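Mgp-operon protein 3 (Mycoplasma pneumoniae, PDB 6RJ1) probably works together with the adhesin P1 as an extracellular surface protein that attaches this human pathogen to host cells. Local coordinates at residues L82-Q87 with Q449-S454; L161-V166 with Y562-D567; E247-D252 with N258-T263. All coordinates share one frame; numbering follows the deposited sequence.

Contact 1. Residues L82-Q87 with Q449-S454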
loop_
_atom_site.group_PDB
_atom_site.type_symbol
_atom_site.label_atom_id
_atom_site.label_comp_id
_atom_site.label_asym_id
_atom_site.label_seq_id
_atom_site.Cartn_x
_atom_site.Cartn_y
_atom_site.Cartn_z
ATOM N N LEU A 82 0.952 -14.134 -19.280
ATOM C CA LEU A 82 -0.242 -13.583 -18.656
ATOM C C LEU A 82 -1.335 -13.447 -19.718
ATOM O O LEU A 82 -1.090 -12.906 -20.799
ATOM C CB LEU A 82 0.111 -12.207 -18.056
ATOM C CG LEU A 82 0.111 -12.048 -16.532
ATOM C CD1 LEU A 82 0.679 -13.259 -15.826
ATOM C CD2 LEU A 82 0.875 -10.813 -16.120
ATOM N N SER A 83 -2.525 -13.987 -19.426
ATOM C CA SER A 83 -3.689 -13.922 -20.316
ATOM C C SER A 83 -4.985 -14.063 -19.535
ATOM O O SER A 83 -4.975 -14.539 -18.396
ATOM C CB SER A 83 -3.618 -14.994 -21.396
ATOM O OG SER A 83 -3.633 -16.289 -20.821
ATOM N N PHE A 84 -6.102 -13.656 -20.150
ATOM C CA PHE A 84 -7.407 -13.793 -19.532
ATOM C C PHE A 84 -7.942 -15.198 -19.824
ATOM O O PHE A 84 -7.875 -15.658 -20.968
ATOM C CB PHE A 84 -8.378 -12.712 -20.028
ATOM C CG PHE A 84 -8.074 -11.290 -19.604
ATOM C CD1 PHE A 84 -8.239 -10.887 -18.280
ATOM C CD2 PHE A 84 -7.681 -10.340 -20.538
ATOM C CE1 PHE A 84 -7.970 -9.573 -17.894
ATOM C CE2 PHE A 84 -7.424 -9.019 -20.149
ATOM C CZ PHE A 84 -7.563 -8.648 -18.829
ATOM N N ASP A 85 -8.422 -15.892 -18.778
ATOM C CA ASP A 85 -8.987 -17.233 -18.869
ATOM C C ASP A 85 -10.494 -17.158 -19.148
ATOM O O ASP A 85 -11.310 -17.238 -18.224
ATOM C CB ASP A 85 -8.683 -18.053 -17.598
ATOM C CG ASP A 85 -8.654 -19.555 -17.837
ATOM O OD1 ASP A 85 -9.709 -20.126 -18.215
ATOM O OD2 ASP A 85 -7.570 -20.156 -17.679
ATOM N N THR A 86 -10.845 -17.004 -20.440
ATOM C CA THR A 86 -12.210 -16.912 -20.971
ATOM C C THR A 86 -13.067 -18.132 -20.571
ATOM O O THR A 86 -14.250 -17.967 -20.256
ATOM C CB THR A 86 -12.140 -16.655 -22.492
ATOM O OG1 THR A 86 -11.581 -15.356 -22.699
ATOM C CG2 THR A 86 -13.502 -16.731 -23.189
ATOM N N GLN A 87 -12.454 -19.333 -20.551
ATOM C CA GLN A 87 -13.093 -20.594 -20.171
ATOM C C GLN A 87 -13.537 -20.600 -18.702
ATOM O O GLN A 87 -14.647 -21.050 -18.407
ATOM C CB GLN A 87 -12.171 -21.784 -20.477
ATOM C CG GLN A 87 -12.078 -22.111 -21.967
ATOM C CD GLN A 87 -11.127 -23.248 -22.268
ATOM O OE1 GLN A 87 -9.984 -23.294 -21.787
ATOM N NE2 GLN A 87 -11.575 -24.186 -23.096
ATOM N N GLN A 449 -6.840 -12.064 -8.606
ATOM C CA GLN A 449 -7.081 -11.147 -7.490
ATOM C C GLN A 449 -6.236 -9.912 -7.627
ATOM O O GLN A 449 -6.721 -8.827 -7.328
ATOM C CB GLN A 449 -6.825 -11.804 -6.126
ATOM C CG GLN A 449 -7.593 -13.098 -5.859
ATOM C CD GLN A 449 -9.078 -12.953 -5.640
ATOM O OE1 GLN A 449 -9.687 -11.892 -5.848
ATOM N NE2 GLN A 449 -9.691 -14.038 -5.204
ATOM N N LEU A 450 -4.989 -10.068 -8.103
ATOM C CA LEU A 450 -4.086 -8.946 -8.334
ATOM C C LEU A 450 -4.597 -8.096 -9.500
ATOM O O LEU A 450 -4.521 -6.871 -9.416
ATOM C CB LEU A 450 -2.633 -9.396 -8.563
ATOM C CG LEU A 450 -1.892 -10.011 -7.376
ATOM C CD1 LEU A 450 -0.642 -10.727 -7.835
ATOM C CD2 LEU A 450 -1.569 -8.981 -6.320
ATOM N N TYR A 451 -5.170 -8.722 -10.552
ATOM C CA TYR A 451 -5.725 -7.943 -11.658
ATOM C C TYR A 451 -6.943 -7.126 -11.210
ATOM O O TYR A 451 -6.976 -5.912 -11.429
ATOM C CB TYR A 451 -6.035 -8.793 -12.908
ATOM C CG TYR A 451 -6.652 -7.966 -14.021
ATOM C CD1 TYR A 451 -5.859 -7.170 -14.849
ATOM C CD2 TYR A 451 -8.035 -7.898 -14.183
ATOM C CE1 TYR A 451 -6.426 -6.356 -15.826
ATOM C CE2 TYR A 451 -8.612 -7.080 -15.152
ATOM C CZ TYR A 451 -7.803 -6.318 -15.974
ATOM O OH TYR A 451 -8.377 -5.530 -16.934
ATOM N N HIS A 452 -7.932 -7.798 -10.582
ATOM C CA HIS A 452 -9.170 -7.185 -10.086
ATOM C C HIS A 452 -8.916 -6.050 -9.093
ATOM O O HIS A 452 -9.551 -5.006 -9.205
ATOM C CB HIS A 452 -10.091 -8.247 -9.483
ATOM C CG HIS A 452 -11.488 -7.769 -9.256
ATOM N ND1 HIS A 452 -11.913 -7.368 -8.011
ATOM C CD2 HIS A 452 -12.513 -7.643 -10.130
ATOM C CE1 HIS A 452 -13.180 -7.021 -8.156
ATOM N NE2 HIS A 452 -13.584 -7.169 -9.417
ATOM N N THR A 453 -7.975 -6.232 -8.149
ATOM C CA THR A 453 -7.632 -5.188 -7.175
ATOM C C THR A 453 -6.790 -4.051 -7.801
ATOM O O THR A 453 -6.886 -2.923 -7.337
ATOM C CB THR A 453 -6.980 -5.771 -5.903
ATOM O OG1 THR A 453 -5.843 -6.562 -6.245
ATOM C CG2 THR A 453 -7.952 -6.578 -5.049
ATOM N N SER A 454 -5.971 -4.336 -8.837
ATOM C CA SER A 454 -5.123 -3.320 -9.483
ATOM C C SER A 454 -5.904 -2.250 -10.277
ATOM O O SER A 454 -5.371 -1.167 -10.542
ATOM C CB SER A 454 -4.052 -3.961 -10.358
ATOM O OG SER A 454 -4.607 -4.628 -11.479
#
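A T-shaped (edge-to-face) aromatic pair, Phe-84 on Tyr-451, joins the small antiparallel sheet of strands 64-66 and 82-84 to helix 446-454. The backbones stay well apart, with CA of Phe-84 and CA of Tyr-451 separated by 10.0 Å, and the two rings bridge the gap between strand and helix. Phe-84 presents the edge and Tyr-451 the face: the ring centroids of Phe-84 and Tyr-451 lie 5.1 Å apart and the planes meet at 84°. The leading atom is CZ of Phe-84, 3.7 Å from CZ of Tyr-451. Beside it, CE1 of Phe-84 stands 3.8 Å from CE2 of Tyr-451, so the edge lands off the middle of the face, toward the phenol end. Tyr-451 carries its CG anti to the backbone N (chi1 178°), which sends the ring out from the helix toward the strand.

The hydroxyl of Tyr-451 is held beyond the pair: it is hydrogen-bonded to Leu-134 O, at the end of strand 125-135, and to Ser-113 N, while Phe-84 rests on the ring face. Val-64, on the partner strand 64-66, is in contact with the side chains of both Phe-84 and Tyr-451. Immediately after Phe-84 the chain turns into helix 86-93, for which Asp-85 is the N-cap, its OD1 hydrogen-bonded to Glu-88 N.

On the helix side, hydroxyls fold back onto main-chain carbonyls. Ser-454 OG bonds to Tyr-451 O at 2.7 Å. Gln-449 O receives two donors from opposite faces of its plane, Thr-453 N at 3.0 Å and Thr-453 OG1 at 2.7 Å.

Contact 2. Residues L161-V166 with Y562-D567; sequences LQDLLV and YDMTTD
The buried phenol of Tyr-562 reaches across to a main-chain carbonyl: its OH donates to Asp-163 O over 2.7 Å, in the carbonyl plane and on a lone pair. The same ring takes Leu-165 CD2 on one face as a CH-pi contact, CD2 lying 3.7 Å from the Tyr-562 ring centroid and 17° off the normal. Leu-165 CD1 sits 3.6 Å from Tyr-562 OH. With CG between backbone N and carbonyl carbon (chi1 83°), the ring of Tyr-562 is directed toward Leu-165 and Asp-163, against Ala-651 of strand 650-654. In the large mixed sheet that strand pairs in parallel with 165-167 and antiparallel with 549-563, the strands that supply Leu-165 and Tyr-562. Residues 562-567 belong to the part of the chain matching the MgpC adhesin family, grouped with the beta-propellers. Farther along, Met-564, bent at chi2 and chi3, brings its thioether to the Asp-163 carboxylate: CE is 3.4 Å from OD1 of Asp-163, and SD is 3.7 Å from CG of Asp-163. The polar partners of this carboxylate lie elsewhere: a salt bridge from OD1 to Lys-231 NZ and a hydrogen bond between OD2 and Ser-526 OG.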
loop_
_atom_site.group_PDB
_atom_site.type_symbol
_atom_site.label_atom_id
_atom_site.label_comp_id
_atom_site.label_asym_id
_atom_site.label_seq_id
_atom_site.Cartn_x
_atom_site.Cartn_y
_atom_site.Cartn_z
ATOM N N LEU A 161 8.363 -14.578 -11.512
ATOM C CA LEU A 161 6.934 -14.838 -11.414
ATOM C C LEU A 161 6.596 -16.309 -11.226
ATOM O O LEU A 161 5.609 -16.630 -10.562
ATOM C CB LEU A 161 6.187 -14.233 -12.604
ATOM C CG LEU A 161 6.271 -12.702 -12.740
ATOM C CD1 LEU A 161 5.752 -12.248 -14.080
ATOM C CD2 LEU A 161 5.558 -11.980 -11.587
ATOM N N GLN A 162 7.449 -17.198 -11.745
ATOM C CA GLN A 162 7.284 -18.644 -11.612
ATOM C C GLN A 162 7.395 -19.082 -10.157
ATOM O O GLN A 162 6.679 -19.994 -9.738
ATOM C CB GLN A 162 8.326 -19.393 -12.442
ATOM C CG GLN A 162 8.047 -19.396 -13.922
ATOM C CD GLN A 162 8.823 -20.488 -14.601
ATOM O OE1 GLN A 162 8.292 -21.565 -14.894
ATOM N NE2 GLN A 162 10.094 -20.228 -14.868
ATOM N N ASP A 163 8.277 -18.421 -9.390
ATOM C CA ASP A 163 8.528 -18.737 -7.987
ATOM C C ASP A 163 7.950 -17.728 -7.013
ATOM O O ASP A 163 8.023 -17.951 -5.804
ATOM C CB ASP A 163 10.034 -18.904 -7.746
ATOM C CG ASP A 163 10.599 -20.255 -8.137
ATOM O OD1 ASP A 163 9.820 -21.249 -8.153
ATOM O OD2 ASP A 163 11.831 -20.331 -8.402
ATOM N N LEU A 164 7.372 -16.625 -7.519
ATOM C CA LEU A 164 6.792 -15.573 -6.683
ATOM C C LEU A 164 5.690 -16.066 -5.760
ATOM O O LEU A 164 4.762 -16.759 -6.188
ATOM C CB LEU A 164 6.308 -14.380 -7.520
ATOM C CG LEU A 164 5.822 -13.154 -6.742
ATOM C CD1 LEU A 164 6.981 -12.352 -6.185
ATOM C CD2 LEU A 164 4.943 -12.289 -7.601
ATOM N N LEU A 165 5.817 -15.677 -4.489
ATOM C CA LEU A 165 4.891 -15.962 -3.400
ATOM C C LEU A 165 4.257 -14.652 -2.957
ATOM O O LEU A 165 4.973 -13.677 -2.746
ATOM C CB LEU A 165 5.681 -16.572 -2.237
ATOM C CG LEU A 165 5.498 -18.054 -1.923
ATOM C CD1 LEU A 165 5.505 -18.908 -3.164
ATOM C CD2 LEU A 165 6.580 -18.518 -0.990
ATOM N N VAL A 166 2.916 -14.610 -2.861
ATOM C CA VAL A 166 2.192 -13.421 -2.402
ATOM C C VAL A 166 1.381 -13.798 -1.157
ATOM O O VAL A 166 0.672 -14.805 -1.153
ATOM C CB VAL A 166 1.305 -12.752 -3.496
ATOM C CG1 VAL A 166 0.721 -11.424 -3.001
ATOM C CG2 VAL A 166 2.076 -12.538 -4.798
ATOM N N TYR A 562 13.321 -15.622 -0.348
ATOM C CA TYR A 562 13.011 -16.854 0.376
ATOM C C TYR A 562 13.819 -18.016 -0.196
ATOM O O TYR A 562 14.038 -18.068 -1.409
ATOM C CB TYR A 562 11.496 -17.120 0.466
ATOM C CG TYR A 562 10.856 -17.786 -0.732
ATOM C CD1 TYR A 562 10.274 -17.029 -1.744
ATOM C CD2 TYR A 562 10.719 -19.169 -0.791
ATOM C CE1 TYR A 562 9.634 -17.636 -2.822
ATOM C CE2 TYR A 562 10.109 -19.787 -1.875
ATOM C CZ TYR A 562 9.574 -19.018 -2.896
ATOM O OH TYR A 562 8.952 -19.634 -3.956
ATOM N N ASP A 563 14.305 -18.913 0.674
ATOM C CA ASP A 563 15.125 -20.048 0.244
ATOM C C ASP A 563 14.301 -21.164 -0.376
ATOM O O ASP A 563 13.403 -21.703 0.269
ATOM C CB ASP A 563 16.002 -20.577 1.393
ATOM C CG ASP A 563 17.305 -21.240 0.978
ATOM O OD1 ASP A 563 17.470 -21.543 -0.231
ATOM O OD2 ASP A 563 18.154 -21.475 1.864
ATOM N N MET A 564 14.635 -21.508 -1.634
ATOM C CA MET A 564 14.011 -22.548 -2.460
ATOM C C MET A 564 14.561 -23.951 -2.157
ATOM O O MET A 564 14.061 -24.926 -2.719
ATOM C CB MET A 564 14.273 -22.246 -3.947
ATOM C CG MET A 564 13.514 -21.063 -4.503
ATOM S SD MET A 564 11.751 -21.340 -4.745
ATOM C CE MET A 564 11.764 -22.783 -5.760
ATOM N N THR A 565 15.599 -24.051 -1.300
ATOM C CA THR A 565 16.282 -25.305 -0.963
ATOM C C THR A 565 15.334 -26.442 -0.522
ATOM O O THR A 565 14.290 -26.214 0.104
ATOM C CB THR A 565 17.422 -25.081 0.050
ATOM O OG1 THR A 565 18.227 -26.257 0.099
ATOM C CG2 THR A 565 16.930 -24.708 1.459
ATOM N N THR A 566 15.733 -27.664 -0.889
ATOM C CA THR A 566 15.079 -28.942 -0.615
ATOM C C THR A 566 15.783 -29.589 0.595
ATOM O O THR A 566 15.249 -30.537 1.186
ATOM C CB THR A 566 15.110 -29.781 -1.918
ATOM O OG1 THR A 566 14.360 -29.073 -2.909
ATOM C CG2 THR A 566 14.538 -31.191 -1.757
ATOM N N ASP A 567 16.971 -29.054 0.970
ATOM C CA ASP A 567 17.769 -29.521 2.100
ATOM C C ASP A 567 17.047 -29.158 3.400
ATOM O O ASP A 567 17.090 -28.004 3.831
ATOM C CB ASP A 567 19.187 -28.915 2.037
ATOM C CG ASP A 567 20.191 -29.391 3.086
ATOM O OD1 ASP A 567 19.911 -30.396 3.773
ATOM O OD2 ASP A 567 21.266 -28.770 3.198
#

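Contact 3. Residues E247-D252 with N258-T263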
loop_
_atom_site.group_PDB
_atom_site.type_symbol
_atom_site.label_atom_id
_atom_site.label_comp_id
_atom_site.label_asym_id
_atom_site.label_seq_id
_atom_site.Cartn_x
_atom_site.Cartn_y
_atom_site.Cartn_z
ATOM N N GLU A 247 -0.736 -21.677 14.314
ATOM C CA GLU A 247 -1.561 -22.248 13.247
ATOM C C GLU A 247 -1.214 -21.705 11.859
ATOM O O GLU A 247 -0.365 -20.823 11.738
ATOM C CB GLU A 247 -3.066 -22.090 13.566
ATOM C CG GLU A 247 -3.531 -22.872 14.791
ATOM C CD GLU A 247 -3.325 -24.379 14.819
ATOM O OE1 GLU A 247 -3.256 -24.933 15.940
ATOM O OE2 GLU A 247 -3.251 -25.010 13.739
ATOM N N GLY A 248 -1.860 -22.258 10.832
ATOM C CA GLY A 248 -1.622 -21.915 9.437
ATOM C C GLY A 248 -0.545 -22.800 8.833
ATOM O O GLY A 248 0.165 -23.507 9.559
ATOM N N LYS A 249 -0.417 -22.782 7.499
ATOM C CA LYS A 249 0.586 -23.589 6.794
ATOM C C LYS A 249 1.596 -22.743 5.985
ATOM O O LYS A 249 2.452 -23.303 5.306
ATOM C CB LYS A 249 -0.080 -24.671 5.921
ATOM C CG LYS A 249 -0.752 -25.776 6.716
ATOM C CD LYS A 249 0.241 -26.664 7.453
ATOM C CE LYS A 249 -0.383 -27.368 8.629
ATOM N NZ LYS A 249 0.614 -28.201 9.358
ATOM N N GLY A 250 1.507 -21.419 6.101
ATOM C CA GLY A 250 2.395 -20.492 5.414
ATOM C C GLY A 250 2.400 -20.695 3.916
ATOM O O GLY A 250 1.343 -20.615 3.278
ATOM N N LYS A 251 3.585 -21.013 3.352
ATOM C CA LYS A 251 3.744 -21.252 1.912
ATOM C C LYS A 251 3.360 -22.663 1.497
ATOM O O LYS A 251 3.161 -22.912 0.310
ATOM C CB LYS A 251 5.153 -20.883 1.423
ATOM C CG LYS A 251 6.292 -21.796 1.878
ATOM C CD LYS A 251 7.561 -21.449 1.103
ATOM C CE LYS A 251 8.769 -22.245 1.495
ATOM N NZ LYS A 251 8.734 -23.616 0.932
ATOM N N ASP A 252 3.245 -23.577 2.471
ATOM C CA ASP A 252 2.924 -24.984 2.255
ATOM C C ASP A 252 1.466 -25.203 1.810
ATOM O O ASP A 252 0.611 -25.610 2.602
ATOM C CB ASP A 252 3.296 -25.813 3.500
ATOM C CG ASP A 252 3.329 -27.317 3.335
ATOM O OD1 ASP A 252 2.849 -27.819 2.287
ATOM O OD2 ASP A 252 3.809 -28.000 4.265
ATOM N N ASN A 258 -4.317 -30.794 1.263
ATOM C CA ASN A 258 -4.469 -32.173 1.725
ATOM C C ASN A 258 -5.141 -32.342 3.087
ATOM O O ASN A 258 -5.841 -33.344 3.273
ATOM C CB ASN A 258 -3.123 -32.907 1.715
ATOM C CG ASN A 258 -2.457 -33.019 0.354
ATOM O OD1 ASN A 258 -3.060 -32.784 -0.707
ATOM N ND2 ASN A 258 -1.178 -33.379 0.363
ATOM N N SER A 259 -4.919 -31.414 4.049
ATOM C CA SER A 259 -5.499 -31.586 5.385
ATOM C C SER A 259 -6.034 -30.315 6.051
ATOM O O SER A 259 -7.226 -30.253 6.362
ATOM C CB SER A 259 -4.504 -32.279 6.315
ATOM O OG SER A 259 -3.304 -31.536 6.463
ATOM N N GLU A 260 -5.155 -29.315 6.278
ATOM C CA GLU A 260 -5.446 -28.074 7.000
ATOM C C GLU A 260 -6.642 -27.251 6.472
ATOM O O GLU A 260 -7.198 -26.454 7.232
ATOM C CB GLU A 260 -4.189 -27.210 7.098
ATOM C CG GLU A 260 -4.062 -26.455 8.412
ATOM C CD GLU A 260 -4.098 -27.232 9.718
ATOM O OE1 GLU A 260 -3.656 -28.405 9.745
ATOM O OE2 GLU A 260 -4.561 -26.651 10.727
ATOM N N LYS A 261 -7.061 -27.467 5.212
ATOM C CA LYS A 261 -8.225 -26.796 4.632
ATOM C C LYS A 261 -9.473 -27.238 5.416
ATOM O O LYS A 261 -10.170 -26.385 5.960
ATOM C CB LYS A 261 -8.353 -27.132 3.133
ATOM C CG LYS A 261 -9.578 -26.548 2.428
ATOM C CD LYS A 261 -9.783 -27.132 1.019
ATOM C CE LYS A 261 -10.337 -28.543 0.989
ATOM N NZ LYS A 261 -11.770 -28.597 1.383
ATOM N N THR A 262 -9.698 -28.573 5.537
ATOM C CA THR A 262 -10.836 -29.163 6.259
ATOM C C THR A 262 -10.838 -28.779 7.738
ATOM O O THR A 262 -11.912 -28.599 8.313
ATOM C CB THR A 262 -10.932 -30.688 6.046
ATOM O OG1 THR A 262 -9.733 -31.318 6.496
ATOM C CG2 THR A 262 -11.222 -31.069 4.596
ATOM N N THR A 263 -9.633 -28.628 8.340
ATOM C CA THR A 263 -9.447 -28.219 9.736
ATOM C C THR A 263 -10.018 -26.811 9.928
ATOM O O THR A 263 -10.843 -26.606 10.819
ATOM C CB THR A 263 -7.964 -28.335 10.139
ATOM O OG1 THR A 263 -7.551 -29.695 10.007
ATOM C CG2 THR A 263 -7.698 -27.855 11.562
#
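Lys-249 and Glu-260 cross at about a right angle where a type II' beta turn, Lys-249 to Asp-252, leads into helix 253-267 and Glu-260 of that helix lies back against it. It is their aliphatic parts that meet: CG of Lys-249 lies 3.7 Å from CB of Glu-260, and CE of Lys-249 lies 3.8 Å from CG of Glu-260. The bend of Lys-249 at chi2 (-69°) brings CE as well as CG against the glutamate chain, which is itself bent at chi2. The charges come close without a salt bridge, Lys-249 NZ standing 4.3 Å from Glu-260 OE1.

Glu-247 approaches the other carboxylate oxygen, again at about a right angle between the side chains but with the two carboxylate planes only 19° apart. Its OE2 is 3.7 Å from OE2 of Glu-260, a like-charge approach that might raise the proton affinity of one of the two acids, an effect that Lys-249 NZ and the Tyr-356 hydroxyl would probably offset at Glu-260. Glu-260 OE2 is hydrogen-bonded to Tyr-356 OH, which also bonds to Gly-248 N; one hydroxyl thereby ties the helix to the segment before the turn.

The turn is closed by Asp-252 N bonding to Lys-249 O at 3.0 Å, and Asp-252 then serves as N-cap of the helix. Within the helix, Thr-262 OG1 donates to Ser-259 O at 2.7 Å, in the carbonyl plane.

How the contacts relate
Along the chain the segments run 82-87, 161-166, 247-252, 258-263, 449-454, 562-567: contacts 1 and 2 interleave, and contact 3 falls between the segments of each. The centres of contacts 1 and 2 lie about 22 Å apart, those of contacts 1 and 3 about 25 Å, and those of contacts 2 and 3 about 18 Å. Contacts 2 and 3 touch, Leu-165 CD2 packing 3.7 Å from Lys-251 CB, and Arg-230 bonds to both Val-166 and Gly-250. Contact 2 lies in the ten-strand mixed sheet, contact 3 beside it; contact 1 lies beside the eight-strand sheet holding strands 125-135 and 477-482. Phe-66 (Leu-82, Leu-161) and Trp-236 (Val-166, Gln-449) link the two regions.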